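Local coordinates for tyrosyl-DNA phosphodiesterase 2 (Danio rerio, PDB 4F1H), which belongs to the endonuclease/exonuclease/phosphatase family of the DNase I-like clan and binds DNA and a magnesium ion, at residues Leu17-Arg22 and Glu42-Tyr47; Tyr111-His116 and Arg132-Lys137; Arg184-Thr189 and Met224-Met229. All blocks are in the same frame, centred on the assembly; numbering follows the deposited sequence.

Interaction 1 of 3, residues Leu17-Arg22 and Glu42-Tyr47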
loop_
_atom_site.group_PDB
_atom_site.type_symbol
_atom_site.label_atom_id
_atom_site.label_comp_id
_atom_site.label_asym_id
_atom_site.label_seq_id
_atom_site.Cartn_x
_atom_site.Cartn_y
_atom_site.Cartn_z
ATOM N N LEU B 17 -30.851 -2.426 -14.860
ATOM C CA LEU B 17 -31.198 -3.156 -16.090
ATOM C C LEU B 17 -31.141 -4.668 -15.863
ATOM O O LEU B 17 -30.110 -5.202 -15.428
ATOM C CB LEU B 17 -30.286 -2.729 -17.235
ATOM C CG LEU B 17 -30.591 -3.348 -18.608
ATOM C CD1 LEU B 17 -32.023 -3.019 -19.051
ATOM C CD2 LEU B 17 -29.594 -2.858 -19.631
ATOM N N ASN B 18 -32.252 -5.357 -16.132
ATOM C CA ASN B 18 -32.323 -6.802 -15.913
ATOM C C ASN B 18 -31.993 -7.165 -14.460
ATOM O O ASN B 18 -31.438 -8.233 -14.193
ATOM C CB ASN B 18 -31.378 -7.568 -16.862
ATOM C CG ASN B 18 -31.742 -7.398 -18.327
ATOM O OD1 ASN B 18 -31.028 -6.734 -19.074
ATOM N ND2 ASN B 18 -32.844 -8.002 -18.743
ATOM N N LEU B 19 -32.325 -6.296 -13.513
ATOM C CA LEU B 19 -32.002 -6.614 -12.097
ATOM C C LEU B 19 -32.642 -7.919 -11.539
ATOM O O LEU B 19 -31.970 -8.706 -10.870
ATOM C CB LEU B 19 -32.283 -5.417 -11.173
ATOM C CG LEU B 19 -31.516 -5.465 -9.844
ATOM C CD1 LEU B 19 -29.992 -5.564 -10.046
ATOM C CD2 LEU B 19 -31.858 -4.216 -9.042
ATOM N N ALA B 20 -33.919 -8.170 -11.834
ATOM C CA ALA B 20 -34.563 -9.411 -11.410
ATOM C C ALA B 20 -33.909 -10.655 -12.028
ATOM O O ALA B 20 -33.699 -11.648 -11.329
ATOM C CB ALA B 20 -36.054 -9.365 -11.728
ATOM N N ASP B 21 -33.590 -10.612 -13.328
ATOM C CA ASP B 21 -32.887 -11.737 -13.955
ATOM C C ASP B 21 -31.504 -11.938 -13.316
ATOM O O ASP B 21 -31.042 -13.078 -13.133
ATOM C CB ASP B 21 -32.710 -11.499 -15.455
ATOM C CG ASP B 21 -34.028 -11.513 -16.211
ATOM O OD1 ASP B 21 -34.907 -12.313 -15.832
ATOM O OD2 ASP B 21 -34.170 -10.728 -17.177
ATOM N N ARG B 22 -30.825 -10.834 -12.997
ATOM C CA ARG B 22 -29.488 -10.966 -12.374
ATOM C C ARG B 22 -29.543 -11.517 -10.930
ATOM O O ARG B 22 -28.683 -12.303 -10.510
ATOM C CB ARG B 22 -28.686 -9.645 -12.510
ATOM C CG ARG B 22 -28.301 -9.355 -13.993
ATOM C CD ARG B 22 -28.014 -7.889 -14.248
ATOM N NE ARG B 22 -27.312 -7.353 -13.087
ATOM C CZ ARG B 22 -27.555 -6.167 -12.539
ATOM N NH1 ARG B 22 -28.458 -5.329 -13.040
ATOM N NH2 ARG B 22 -26.883 -5.829 -11.467
ATOM N N GLU B 42 -23.743 -3.554 -2.321
ATOM C CA GLU B 42 -24.604 -2.846 -3.266
ATOM C C GLU B 42 -25.927 -3.578 -3.508
ATOM O O GLU B 42 -26.491 -3.570 -4.616
ATOM C CB GLU B 42 -23.824 -2.522 -4.545
ATOM C CG GLU B 42 -24.235 -1.220 -5.174
ATOM C CD GLU B 42 -23.404 -0.889 -6.402
ATOM O OE1 GLU B 42 -24.003 -0.895 -7.484
ATOM O OE2 GLU B 42 -22.172 -0.628 -6.255
ATOM N N LEU B 43 -26.450 -4.171 -2.433
ATOM C CA LEU B 43 -27.862 -4.591 -2.431
ATOM C C LEU B 43 -28.734 -3.339 -2.477
ATOM O O LEU B 43 -28.332 -2.271 -1.997
ATOM C CB LEU B 43 -28.164 -5.312 -1.128
ATOM C CG LEU B 43 -27.472 -6.671 -1.018
ATOM C CD1 LEU B 43 -27.570 -7.143 0.410
ATOM C CD2 LEU B 43 -28.124 -7.639 -1.922
ATOM N N ILE B 44 -29.917 -3.459 -3.068
ATOM C CA ILE B 44 -30.977 -2.459 -2.897
ATOM C C ILE B 44 -32.200 -3.197 -2.396
ATOM O O ILE B 44 -32.267 -4.431 -2.498
ATOM C CB ILE B 44 -31.282 -1.686 -4.190
ATOM C CG1 ILE B 44 -31.799 -2.619 -5.280
ATOM C CG2 ILE B 44 -30.053 -0.895 -4.674
ATOM C CD1 ILE B 44 -32.304 -1.859 -6.527
ATOM N N PRO B 45 -33.172 -2.477 -1.818
ATOM C CA PRO B 45 -34.303 -3.205 -1.224
ATOM C C PRO B 45 -35.032 -4.186 -2.186
ATOM O O PRO B 45 -35.357 -5.283 -1.731
ATOM C CB PRO B 45 -35.240 -2.071 -0.780
ATOM C CG PRO B 45 -34.282 -0.946 -0.429
ATOM C CD PRO B 45 -33.196 -1.032 -1.493
ATOM N N ALA B 46 -35.246 -3.805 -3.447
ATOM C CA ALA B 46 -35.911 -4.711 -4.424
ATOM C C ALA B 46 -35.138 -6.015 -4.546
ATOM O O ALA B 46 -35.713 -7.095 -4.598
ATOM C CB ALA B 46 -36.019 -4.049 -5.782
ATOM N N TYR B 47 -33.817 -5.900 -4.593
ATOM C CA TYR B 47 -32.946 -7.060 -4.727
ATOM C C TYR B 47 -32.996 -7.974 -3.493
ATOM O O TYR B 47 -33.149 -9.191 -3.612
ATOM C CB TYR B 47 -31.522 -6.546 -4.977
ATOM C CG TYR B 47 -30.578 -7.550 -5.621
ATOM C CD1 TYR B 47 -30.056 -8.604 -4.872
ATOM C CD2 TYR B 47 -30.200 -7.414 -6.944
ATOM C CE1 TYR B 47 -29.185 -9.516 -5.448
ATOM C CE2 TYR B 47 -29.325 -8.344 -7.553
ATOM C CZ TYR B 47 -28.813 -9.353 -6.776
ATOM O OH TYR B 47 -27.964 -10.239 -7.383
#
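L19, in the first turn of helix 19-33, divides its two methyl groups between I44 and Y47. CD2 meets the end of I44 tip to tip, with 3.5 Å between L19 CD2 and I44 CD1, a little tighter than ordinary van der Waals contact. The other branch, with CG, comes in at the edge of the Y47 ring, close to the ring plane; L19 CD1 is 3.6 Å from Y47 CD2, and the two side chains cross at about a right angle. L19 can serve both neighbours because its CG stands roughly anti to the backbone N (chi1 -158°), carrying the fork toward helix 45-54. I44 answers from the residue just before helix 45-54: its CG1 sits between the backbone N and the carbonyl carbon, and the extended chain beyond ends in the methyl that touches L19. The Y47 side chain also touches A23 and L26 of helix 19-33 and V11, so the L19 contact is part of a wider apolar patch.

R22, one turn on from L19, sends its polar end elsewhere. R22 NH1 donates to L17 O over 2.9 Å at 154°; the carbonyl lies in the guanidinium plane, whereas the donor stands about 35° above the plane of the carbonyl. D15 O also receives NH1, T238 O receives NE, and D12 O receives NH2, so backbone oxygens from several parts of the chain fix the position and rotation of the buried guanidinium.

The example separates two roles. Between the helix starts, cohesion is apolar and depends on shape rather than direction, whereas the directional bonds of R22 tie the first turn of helix 19-33 to the loop before it and to T238. Carbonyl dipoles in that number would be expected to favour the charged arginine.

Interaction 2 of 3, residues Tyr111-His116 and Arg132-Lys137. With nucleotides of chain A.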
loop_
_atom_site.group_PDB
_atom_site.type_symbol
_atom_site.label_atom_id
_atom_site.label_comp_id
_atom_site.label_asym_id
_atom_site.label_seq_id
_atom_site.Cartn_x
_atom_site.Cartn_y
_atom_site.Cartn_z
ATOM N N TYR B 111 -15.656 -14.260 13.365
ATOM C CA TYR B 111 -16.006 -12.841 13.468
ATOM C C TYR B 111 -16.058 -12.408 11.999
ATOM O O TYR B 111 -15.004 -12.252 11.380
ATOM C CB TYR B 111 -14.906 -12.147 14.276
ATOM C CG TYR B 111 -15.089 -10.694 14.631
ATOM C CD1 TYR B 111 -14.585 -9.698 13.805
ATOM C CD2 TYR B 111 -15.674 -10.316 15.843
ATOM C CE1 TYR B 111 -14.702 -8.334 14.141
ATOM C CE2 TYR B 111 -15.816 -8.944 16.190
ATOM C CZ TYR B 111 -15.319 -7.975 15.339
ATOM O OH TYR B 111 -15.445 -6.623 15.680
ATOM N N LEU B 112 -17.275 -12.309 11.440
ATOM C CA LEU B 112 -17.479 -12.090 9.999
ATOM C C LEU B 112 -17.698 -10.609 9.726
ATOM O O LEU B 112 -18.452 -9.939 10.431
ATOM C CB LEU B 112 -18.692 -12.891 9.522
ATOM C CG LEU B 112 -18.576 -14.387 9.860
ATOM C CD1 LEU B 112 -19.939 -15.024 9.642
ATOM C CD2 LEU B 112 -17.510 -15.099 9.047
ATOM N N MET B 113 -17.024 -10.082 8.712
ATOM C CA MET B 113 -17.096 -8.640 8.474
ATOM C C MET B 113 -17.212 -8.345 6.991
ATOM O O MET B 113 -16.610 -9.019 6.175
ATOM C CB MET B 113 -15.798 -7.969 8.947
ATOM C CG MET B 113 -15.336 -8.366 10.350
ATOM S SD MET B 113 -13.591 -7.888 10.615
ATOM C CE MET B 113 -13.711 -6.105 10.449
ATOM N N THR B 114 -18.004 -7.325 6.656
ATOM C CA THR B 114 -18.029 -6.853 5.252
ATOM C C THR B 114 -18.196 -5.338 5.168
ATOM O O THR B 114 -18.764 -4.667 6.038
ATOM C CB THR B 114 -19.117 -7.558 4.384
ATOM O OG1 THR B 114 -18.873 -7.296 3.004
ATOM C CG2 THR B 114 -20.544 -7.115 4.738
ATOM N N SER B 115 -17.698 -4.794 4.064
ATOM C CA SER B 115 -17.857 -3.383 3.792
ATOM C C SER B 115 -17.726 -3.191 2.288
ATOM O O SER B 115 -17.207 -4.062 1.551
ATOM C CB SER B 115 -16.796 -2.574 4.552
ATOM O OG SER B 115 -17.038 -1.175 4.395
ATOM N N HIS B 116 -18.244 -2.068 1.818
ATOM C CA HIS B 116 -18.036 -1.619 0.455
ATOM C C HIS B 116 -17.278 -0.315 0.665
ATOM O O HIS B 116 -17.900 0.726 0.994
ATOM C CB HIS B 116 -19.415 -1.394 -0.164
ATOM C CG HIS B 116 -19.398 -0.920 -1.579
ATOM N ND1 HIS B 116 -20.544 -0.493 -2.213
ATOM C CD2 HIS B 116 -18.412 -0.881 -2.506
ATOM C CE1 HIS B 116 -20.264 -0.168 -3.464
ATOM N NE2 HIS B 116 -18.975 -0.386 -3.669
ATOM N N ARG B 132 -8.159 1.650 7.357
ATOM C CA ARG B 132 -7.525 1.614 8.685
ATOM C C ARG B 132 -8.488 1.141 9.769
ATOM O O ARG B 132 -8.091 0.344 10.640
ATOM C CB ARG B 132 -6.980 2.996 9.058
ATOM C CG ARG B 132 -5.785 3.398 8.249
ATOM C CD ARG B 132 -5.347 4.782 8.736
ATOM N NE ARG B 132 -4.346 5.337 7.838
ATOM C CZ ARG B 132 -3.056 5.031 7.899
ATOM N NH1 ARG B 132 -2.617 4.185 8.832
ATOM N NH2 ARG B 132 -2.205 5.579 7.035
ATOM N N VAL B 133 -9.747 1.581 9.696
ATOM C CA VAL B 133 -10.779 1.149 10.654
ATOM C C VAL B 133 -11.006 -0.360 10.539
ATOM O O VAL B 133 -11.072 -1.060 11.567
ATOM C CB VAL B 133 -12.098 1.923 10.479
ATOM C CG1 VAL B 133 -13.222 1.292 11.323
ATOM C CG2 VAL B 133 -11.906 3.376 10.863
ATOM N N VAL B 134 -11.080 -0.870 9.297
ATOM C CA VAL B 134 -11.248 -2.321 9.095
ATOM C C VAL B 134 -10.114 -3.131 9.694
ATOM O O VAL B 134 -10.353 -4.090 10.431
ATOM C CB VAL B 134 -11.396 -2.694 7.602
ATOM C CG1 VAL B 134 -11.409 -4.223 7.412
ATOM C CG2 VAL B 134 -12.676 -2.067 7.035
ATOM N N LEU B 135 -8.875 -2.725 9.400
ATOM C CA LEU B 135 -7.732 -3.513 9.851
ATOM C C LEU B 135 -7.603 -3.451 11.374
ATOM O O LEU B 135 -7.229 -4.455 12.008
ATOM C CB LEU B 135 -6.434 -3.095 9.132
ATOM C CG LEU B 135 -6.450 -3.227 7.605
ATOM C CD1 LEU B 135 -5.173 -2.575 7.045
ATOM C CD2 LEU B 135 -6.553 -4.710 7.167
ATOM N N GLN B 136 -7.947 -2.305 11.962
ATOM C CA GLN B 136 -7.927 -2.188 13.422
ATOM C C GLN B 136 -8.946 -3.123 14.062
ATOM O O GLN B 136 -8.645 -3.765 15.073
ATOM C CB GLN B 136 -8.153 -0.747 13.890
ATOM C CG GLN B 136 -7.953 -0.596 15.408
ATOM C CD GLN B 136 -6.539 -0.964 15.869
ATOM O OE1 GLN B 136 -5.575 -0.891 15.097
ATOM N NE2 GLN B 136 -6.415 -1.369 17.133
ATOM N N LYS B 137 -10.133 -3.252 13.449
ATOM C CA LYS B 137 -11.147 -4.139 14.004
ATOM C C LYS B 137 -10.747 -5.604 13.840
ATOM O O LYS B 137 -11.049 -6.429 14.709
ATOM C CB LYS B 137 -12.513 -3.896 13.360
ATOM C CG LYS B 137 -13.084 -2.525 13.643
ATOM C CD LYS B 137 -13.474 -2.368 15.109
ATOM C CE LYS B 137 -13.859 -0.912 15.381
ATOM N NZ LYS B 137 -14.215 -0.627 16.802
ATOM O OP3 DT A 1 -17.738 0.522 -6.018
ATOM P P DT A 1 -17.401 -0.242 -7.260
ATOM O OP1 DT A 1 -18.434 -1.130 -7.769
ATOM O OP2 DT A 1 -16.206 -1.137 -7.064
ATOM O "O5'" DT A 1 -16.951 0.842 -8.325
ATOM C "C5'" DT A 1 -16.861 0.424 -9.698
ATOM C "C4'" DT A 1 -16.472 1.653 -10.493
ATOM O "O4'" DT A 1 -17.670 2.475 -10.583
ATOM C "C3'" DT A 1 -15.371 2.526 -9.880
ATOM O "O3'" DT A 1 -14.639 3.162 -10.946
ATOM C "C2'" DT A 1 -16.152 3.579 -9.099
ATOM C "C1'" DT A 1 -17.363 3.766 -10.012
ATOM N N1 DT A 1 -18.562 4.323 -9.320
ATOM C C2 DT A 1 -19.037 5.551 -9.738
ATOM O O2 DT A 1 -18.506 6.213 -10.644
ATOM N N3 DT A 1 -20.134 5.991 -9.044
ATOM C C4 DT A 1 -20.809 5.349 -8.010
ATOM O O4 DT A 1 -21.810 5.852 -7.465
ATOM C C5 DT A 1 -20.244 4.064 -7.638
ATOM C C7 DT A 1 -20.838 3.275 -6.511
ATOM C C6 DT A 1 -19.167 3.603 -8.293
HETATM O O HOH W 1 -12.843 -6.060 16.831
#
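M113 projects from strand 108-114 and lays its terminal methyl against helix 124-140, where V134 and K137, one turn apart, receive it. M113 CE lies 3.8 Å from K137 CB and 3.9 Å from V134 O, with V134 CG1 slightly farther off at 4.3 Å from the same methyl. The bend at chi3 (62°) turns CE aside from the line of the chain, and the sulfur left behind it lies in the plane of the Y111 ring, at its edge. Of the K137 side chain it is CB that touches M113; the chain crosses M113 at about a right angle, then bends at chi2 (-69°), carrying the ammonium group away from the strand. V134 faces the sheet too, and reaches F149 of the neighbouring strand.

Y111, two residues before M113, adds a water-mediated link. One water lies 2.9 Å from Y111 OH and donates to K137 O, bridging strand and helix. Beyond the strand, H116 leaves the interface and donates from NE2 to OP3 of DT1 of chain A, 2.8 Å away and nearly straight at 165°, with the oxygen in the ring plane.

Strand and helix run almost exactly antiparallel, their axes 10.6 Å apart at closest, and the next strand, 145-150, pairs parallel with 108-114. This is the packing of a beta-alpha-beta crossover, typical of the layered alpha/beta sandwich of the DNase I-like fold.

Interaction 3 of 3, residues Arg184-Thr189 and Met224-Met229. With nucleotides of chain A.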
loop_
_atom_site.group_PDB
_atom_site.type_symbol
_atom_site.label_atom_id
_atom_site.label_comp_id
_atom_site.label_asym_id
_atom_site.label_seq_id
_atom_site.Cartn_x
_atom_site.Cartn_y
_atom_site.Cartn_z
ATOM N N ARG B 184 -7.304 -13.400 -10.240
ATOM C CA ARG B 184 -6.798 -12.073 -9.811
ATOM C C ARG B 184 -7.791 -10.899 -9.954
ATOM O O ARG B 184 -8.151 -10.253 -8.957
ATOM C CB ARG B 184 -5.559 -11.743 -10.637
ATOM C CG ARG B 184 -4.881 -10.453 -10.241
ATOM C CD ARG B 184 -3.533 -10.344 -10.981
ATOM N NE ARG B 184 -2.950 -9.035 -10.694
ATOM C CZ ARG B 184 -1.740 -8.652 -11.087
ATOM N NH1 ARG B 184 -0.968 -9.491 -11.764
ATOM N NH2 ARG B 184 -1.302 -7.451 -10.763
ATOM N N TYR B 185 -8.236 -10.620 -11.173
ATOM C CA TYR B 185 -9.021 -9.409 -11.399
ATOM C C TYR B 185 -10.469 -9.698 -11.122
ATOM O O TYR B 185 -11.025 -10.703 -11.620
ATOM C CB TYR B 185 -8.869 -8.929 -12.851
ATOM C CG TYR B 185 -7.435 -8.735 -13.195
ATOM C CD1 TYR B 185 -6.667 -7.798 -12.498
ATOM C CD2 TYR B 185 -6.827 -9.506 -14.187
ATOM C CE1 TYR B 185 -5.309 -7.611 -12.803
ATOM C CE2 TYR B 185 -5.479 -9.334 -14.488
ATOM C CZ TYR B 185 -4.733 -8.381 -13.794
ATOM O OH TYR B 185 -3.391 -8.217 -14.096
ATOM N N THR B 186 -11.105 -8.826 -10.338
ATOM C CA THR B 186 -12.506 -9.051 -9.944
ATOM C C THR B 186 -13.443 -8.009 -10.549
ATOM O O THR B 186 -14.675 -8.139 -10.523
ATOM C CB THR B 186 -12.696 -9.068 -8.407
ATOM O OG1 THR B 186 -12.502 -7.743 -7.877
ATOM C CG2 THR B 186 -11.728 -10.043 -7.685
ATOM N N TRP B 187 -12.862 -6.966 -11.134
ATOM C CA TRP B 187 -13.661 -5.965 -11.876
ATOM C C TRP B 187 -12.854 -5.699 -13.145
ATOM O O TRP B 187 -11.779 -5.103 -13.072
ATOM C CB TRP B 187 -13.788 -4.678 -11.024
ATOM C CG TRP B 187 -14.794 -3.685 -11.565
ATOM C CD1 TRP B 187 -16.169 -3.688 -11.392
ATOM C CD2 TRP B 187 -14.497 -2.563 -12.388
ATOM N NE1 TRP B 187 -16.726 -2.592 -12.042
ATOM C CE2 TRP B 187 -15.712 -1.907 -12.670
ATOM C CE3 TRP B 187 -13.304 -2.047 -12.908
ATOM C CZ2 TRP B 187 -15.767 -0.752 -13.449
ATOM C CZ3 TRP B 187 -13.360 -0.900 -13.683
ATOM C CH2 TRP B 187 -14.582 -0.261 -13.934
ATOM N N ASP B 188 -13.355 -6.152 -14.299
ATOM C CA ASP B 188 -12.513 -6.270 -15.517
ATOM C C ASP B 188 -13.357 -5.859 -16.695
ATOM O O ASP B 188 -14.278 -6.593 -17.102
ATOM C CB ASP B 188 -12.112 -7.728 -15.638
ATOM C CG ASP B 188 -11.229 -8.021 -16.843
ATOM O OD1 ASP B 188 -11.335 -7.329 -17.860
ATOM O OD2 ASP B 188 -10.448 -9.006 -16.784
ATOM N N THR B 189 -13.109 -4.647 -17.217
ATOM C CA THR B 189 -14.012 -4.138 -18.241
ATOM C C THR B 189 -13.745 -4.764 -19.630
ATOM O O THR B 189 -14.534 -4.575 -20.558
ATOM C CB THR B 189 -13.925 -2.631 -18.380
ATOM O OG1 THR B 189 -12.590 -2.279 -18.767
ATOM C CG2 THR B 189 -14.266 -1.948 -17.064
ATOM N N MET B 224 -9.735 -21.036 -3.864
ATOM C CA MET B 224 -10.513 -19.854 -4.265
ATOM C C MET B 224 -10.838 -19.913 -5.767
ATOM O O MET B 224 -10.039 -20.448 -6.560
ATOM C CB MET B 224 -9.714 -18.597 -3.887
ATOM C CG MET B 224 -10.230 -17.286 -4.396
ATOM S SD MET B 224 -8.945 -16.015 -4.077
ATOM C CE MET B 224 -9.671 -14.645 -4.978
ATOM N N ALA B 225 -12.008 -19.402 -6.159
ATOM C CA ALA B 225 -12.370 -19.268 -7.567
ATOM C C ALA B 225 -13.161 -18.003 -7.791
ATOM O O ALA B 225 -13.916 -17.575 -6.899
ATOM C CB ALA B 225 -13.204 -20.464 -7.987
ATOM N N LEU B 226 -13.025 -17.417 -8.986
ATOM C CA LEU B 226 -13.904 -16.316 -9.350
ATOM C C LEU B 226 -15.090 -16.865 -10.104
ATOM O O LEU B 226 -14.954 -17.738 -10.962
ATOM C CB LEU B 226 -13.180 -15.275 -10.190
ATOM C CG LEU B 226 -11.955 -14.690 -9.508
ATOM C CD1 LEU B 226 -11.324 -13.586 -10.424
ATOM C CD2 LEU B 226 -12.320 -14.102 -8.116
ATOM N N ILE B 227 -16.273 -16.376 -9.761
ATOM C CA ILE B 227 -17.532 -16.896 -10.318
ATOM C C ILE B 227 -18.339 -15.773 -10.969
ATOM O O ILE B 227 -18.049 -14.586 -10.774
ATOM C CB ILE B 227 -18.380 -17.649 -9.264
ATOM C CG1 ILE B 227 -18.701 -16.747 -8.048
ATOM C CG2 ILE B 227 -17.650 -18.908 -8.788
ATOM C CD1 ILE B 227 -19.591 -17.496 -6.963
ATOM N N GLY B 228 -19.352 -16.147 -11.745
ATOM C CA GLY B 228 -20.198 -15.184 -12.432
ATOM C C GLY B 228 -19.713 -14.806 -13.808
ATOM O O GLY B 228 -20.236 -13.865 -14.395
ATOM N N MET B 229 -18.708 -15.501 -14.311
ATOM C CA MET B 229 -18.086 -15.103 -15.551
ATOM C C MET B 229 -18.697 -15.874 -16.719
ATOM O O MET B 229 -17.969 -16.423 -17.554
ATOM C CB MET B 229 -16.587 -15.352 -15.444
ATOM C CG MET B 229 -16.177 -16.410 -14.357
ATOM S SD MET B 229 -14.928 -15.528 -13.437
ATOM C CE MET B 229 -13.843 -15.253 -14.821
ATOM P P DA A 4 -3.199 -2.426 -11.494
ATOM O OP1 DA A 4 -3.539 -3.172 -10.256
ATOM O OP2 DA A 4 -2.554 -1.091 -11.337
ATOM O "O5'" DA A 4 -2.289 -3.294 -12.462
ATOM C "C5'" DA A 4 -2.697 -4.630 -12.800
ATOM C "C4'" DA A 4 -1.697 -5.176 -13.789
ATOM O "O4'" DA A 4 -1.885 -4.526 -15.075
ATOM C "C3'" DA A 4 -0.220 -4.964 -13.431
ATOM O "O3'" DA A 4 0.324 -6.245 -13.692
ATOM C "C2'" DA A 4 0.279 -3.901 -14.420
ATOM C "C1'" DA A 4 -0.599 -4.227 -15.626
ATOM N N9 DA A 4 -0.850 -3.129 -16.556
ATOM C C8 DA A 4 -0.944 -1.785 -16.281
ATOM N N7 DA A 4 -1.216 -1.051 -17.346
ATOM C C5 DA A 4 -1.336 -1.981 -18.377
ATOM C C6 DA A 4 -1.615 -1.826 -19.763
ATOM N N6 DA A 4 -1.847 -0.632 -20.344
ATOM N N1 DA A 4 -1.659 -2.951 -20.522
ATOM C C2 DA A 4 -1.434 -4.143 -19.935
ATOM N N3 DA A 4 -1.156 -4.408 -18.649
ATOM C C4 DA A 4 -1.133 -3.266 -17.912
ATOM P P DG A 5 1.801 -6.637 -13.206
ATOM O OP1 DG A 5 1.751 -8.047 -12.725
ATOM O OP2 DG A 5 2.317 -5.558 -12.304
ATOM O "O5'" DG A 5 2.625 -6.573 -14.564
ATOM C "C5'" DG A 5 2.174 -7.407 -15.638
ATOM C "C4'" DG A 5 2.736 -6.978 -16.991
ATOM O "O4'" DG A 5 2.251 -5.661 -17.383
ATOM C "C3'" DG A 5 4.251 -6.846 -17.096
ATOM O "O3'" DG A 5 4.575 -7.158 -18.435
ATOM C "C2'" DG A 5 4.484 -5.355 -16.882
ATOM C "C1'" DG A 5 3.351 -4.863 -17.780
ATOM N N9 DG A 5 2.979 -3.462 -17.605
ATOM C C8 DG A 5 3.038 -2.704 -16.451
ATOM N N7 DG A 5 2.626 -1.477 -16.631
ATOM C C5 DG A 5 2.266 -1.412 -17.983
ATOM C C6 DG A 5 1.750 -0.334 -18.755
ATOM O O6 DG A 5 1.478 0.843 -18.402
ATOM N N1 DG A 5 1.535 -0.733 -20.084
ATOM C C2 DG A 5 1.783 -1.990 -20.592
ATOM N N2 DG A 5 1.507 -2.160 -21.895
ATOM N N3 DG A 5 2.265 -3.006 -19.872
ATOM C C4 DG A 5 2.483 -2.636 -18.582
ATOM O OP3 DT A 1 -17.738 0.522 -6.018
ATOM P P DT A 1 -17.401 -0.242 -7.260
ATOM O OP1 DT A 1 -18.434 -1.130 -7.769
ATOM O OP2 DT A 1 -16.206 -1.137 -7.064
ATOM O "O5'" DT A 1 -16.951 0.842 -8.325
ATOM C "C5'" DT A 1 -16.861 0.424 -9.698
ATOM C "C4'" DT A 1 -16.472 1.653 -10.493
ATOM O "O4'" DT A 1 -17.670 2.475 -10.583
ATOM C "C3'" DT A 1 -15.371 2.526 -9.880
ATOM O "O3'" DT A 1 -14.639 3.162 -10.946
ATOM C "C2'" DT A 1 -16.152 3.579 -9.099
ATOM C "C1'" DT A 1 -17.363 3.766 -10.012
ATOM N N1 DT A 1 -18.562 4.323 -9.320
ATOM C C2 DT A 1 -19.037 5.551 -9.738
ATOM O O2 DT A 1 -18.506 6.213 -10.644
ATOM N N3 DT A 1 -20.134 5.991 -9.044
ATOM C C4 DT A 1 -20.809 5.349 -8.010
ATOM O O4 DT A 1 -21.810 5.852 -7.465
ATOM C C5 DT A 1 -20.244 4.064 -7.638
ATOM C C7 DT A 1 -20.838 3.275 -6.511
ATOM C C6 DT A 1 -19.167 3.603 -8.293
#
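L226 pushes its forked end over the backbone of R184 and Y185 and against the methyl of T186. Its CD1 takes the backbone side, 3.1 Å from Y185 O, a close approach for a carbon and an oxygen, while CD2 lies 4.1 Å from T186 CG2. L226 and T186 cross at about a right angle. The threonine torsion (chi1 70°) sorts the two branches: CG2 is left to the leucine, and OG1 hydrogen-bonds to D206.

On the far side the same short segment meets DNA. The side chains of Y185 and R184 lie against each other, the tyrosine OH 3.4 Å above the centre of the guanidinium and R184 CG over the tyrosine ring, offset toward its rim. From there the extended arginine donates NH1 to OP1 of DG5 of chain A over 3.2 Å, at 166° and in the guanidinium plane; E181 forms a salt bridge with the same nitrogen. The W187 ring packs against the sugar of DT1 of chain A, W187 NE1 lying 3.8 Å from DT1 C5', while NE1 is held by D240.

A classic beta bulge places T186 and W187 both opposite C203 of strand 202-211. The chemistry is thus two-sided: the methyls of L226 back the segment's peptide groups and the T186 methyl, joining it to strand 220-227 of the other sheet, and the polar and aromatic groups beyond engage phosphate and sugar.

Overall arrangement
The three contacts are centred 19 to 25 Å apart, interaction 2 across the chain's centre from the other two. Interactions 1 and 2 meet directly where their loops reach the site: E42 OE2 is 3.4 Å from H116 CE1. Interaction 3 touches neither, its nearest atoms being about 8 Å from interaction 1 and about 9 Å from interaction 2, but DT1 of chain A is touched by both 2 and 3, through H116 and W187. The magnesium ion lies about 9 Å from the side chain of R22 and about 11 Å from that of T186. Interactions 2 and 3 share one sheet, interactions 1 and 3 the other, so both sheets carry elements to a common site.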